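Local coordinates for protein IRMA (PDB 5EK5) that is a secreted, virulence-associated interleukin receptor mimic with a fibronectin fold, at the interface of chains A and B. Sequence-based numbering; all coordinates share one arbitrary frame. Chains: chain A/B, IRMA.

The interface of chains A and B. Residues chain A 90, 92, 108, 111, 113, 115; chain B 121-123.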
# COMPACT_ATOMS: atom_id res chain seq x y z
N THR A 90 -2.56 13.83 0.37
CA THR A 90 -3.29 14.34 -0.77
C THR A 90 -4.78 14.08 -0.58
O THR A 90 -5.17 13.07 0.02
CB THR A 90 -2.79 13.71 -2.10
OG1 THR A 90 -3.38 14.40 -3.20
CG2 THR A 90 -3.13 12.24 -2.17
N ILE A 92 -8.53 13.86 -2.60
CA ILE A 92 -9.33 13.80 -3.82
C ILE A 92 -10.53 14.72 -3.70
O ILE A 92 -11.38 14.54 -2.83
CB ILE A 92 -9.81 12.36 -4.10
CG1 ILE A 92 -8.62 11.40 -4.18
CG2 ILE A 92 -10.64 12.32 -5.38
CD1 ILE A 92 -9.00 9.94 -4.32
N LEU A 108 -17.41 10.69 -5.48
CA LEU A 108 -16.17 10.50 -4.73
C LEU A 108 -16.28 9.37 -3.71
O LEU A 108 -15.27 8.87 -3.21
CB LEU A 108 -15.76 11.80 -4.04
CG LEU A 108 -15.49 13.00 -4.95
CD1 LEU A 108 -14.75 14.09 -4.19
CD2 LEU A 108 -14.70 12.58 -6.19
N PHE A 111 -14.42 5.94 -4.18
CA PHE A 111 -13.04 5.76 -3.77
C PHE A 111 -12.89 5.18 -2.37
O PHE A 111 -13.63 5.54 -1.45
CB PHE A 111 -12.28 7.08 -3.86
CG PHE A 111 -12.00 7.52 -5.27
CD1 PHE A 111 -11.03 6.88 -6.03
CD2 PHE A 111 -12.70 8.57 -5.84
CE1 PHE A 111 -10.77 7.28 -7.33
CE2 PHE A 111 -12.44 8.98 -7.14
CZ PHE A 111 -11.48 8.33 -7.89
N PRO A 113 -9.77 5.26 -0.20
CA PRO A 113 -8.40 5.78 -0.10
C PRO A 113 -7.61 5.18 1.06
O PRO A 113 -8.20 4.75 2.05
CB PRO A 113 -8.62 7.27 0.13
CG PRO A 113 -9.90 7.32 0.90
CD PRO A 113 -10.76 6.21 0.33
N ASP A 115 -6.14 6.18 3.92
CA ASP A 115 -6.13 7.29 4.85
C ASP A 115 -5.43 6.86 6.14
O ASP A 115 -5.95 7.05 7.24
CB ASP A 115 -7.55 7.78 5.13
CG ASP A 115 -8.50 6.66 5.48
OD1 ASP A 115 -8.09 5.48 5.36
OD2 ASP A 115 -9.65 6.94 5.86
N ILE B 121 -3.96 9.46 1.70
CA ILE B 121 -5.00 9.89 0.78
C ILE B 121 -6.34 9.98 1.48
O ILE B 121 -6.78 9.05 2.14
CB ILE B 121 -5.12 8.93 -0.42
CG1 ILE B 121 -3.77 8.80 -1.13
CG2 ILE B 121 -6.19 9.43 -1.39
CD1 ILE B 121 -3.76 7.77 -2.24
N THR B 122 -6.98 11.14 1.34
CA THR B 122 -8.33 11.36 1.84
C THR B 122 -9.26 11.74 0.70
O THR B 122 -8.81 12.02 -0.41
CB THR B 122 -8.37 12.47 2.91
OG1 THR B 122 -7.86 13.68 2.35
CG2 THR B 122 -7.53 12.08 4.11
N VAL B 123 -10.56 11.76 0.99
CA VAL B 123 -11.55 12.11 -0.01
C VAL B 123 -12.46 13.21 0.53
O VAL B 123 -12.98 13.10 1.64
CB VAL B 123 -12.40 10.89 -0.42
CG1 VAL B 123 -13.56 11.32 -1.30
CG2 VAL B 123 -11.54 9.87 -1.15
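The ring of A:Phe111 carries CD1 of A:Ile92 on one face, 3.9 Å above its plane and offset toward the rim, while its own CB meets CG2 of B:Val123. The pyrrolidine of A:Pro113 turns its CB and CG toward chain B: CB packs 3.6 Å from CG2 of B:Ile121, and CG lies 3.7 Å from CG2 of B:Val123, whose side chain crosses it at about a right angle. Proline suits this place as a compact, rigid apolar ring lying across both CG2 atoms. Beyond it, A:Asp115 CB touches B:Ile121 O at 3.3 Å.

B:Val123 has the most surface hidden here. CG1 stands anti to the backbone N (chi1 171°), which turns it toward A:Leu108, 3.5 Å from the backbone O, and CG2 toward A:Ile92, A:Phe111 and A:Pro113; two short methyls thus serve two apolar walls. A:Thr90 has OG1 anti to its backbone N (chi1 -170°), which brings its CG2 3.6 Å from CG1 of B:Ile121, alongside; threonine's beta-branching also suits a strand. Isoleucine's branches reach several neighbours: CD1 of A:Ile92 meets both B:Ile121 and B:Val123, and B:Ile121 splits between A:Thr90 and A:Pro113.

B:Thr122 N donates to A:Thr90 O at 3.0 Å, and A:Ile92 N, two residues on, donates to B:Thr122 O at 2.9 Å, a parallel ladder.

Strand 120-123 of chain B thus runs parallel to strand 89-99 of chain A, with strand 111-113 and the 3-10 helix 108-110 alongside. Repeated by the two-fold axis, this reciprocal insertion of C-terminal strands suggests a strand-swapped dimer.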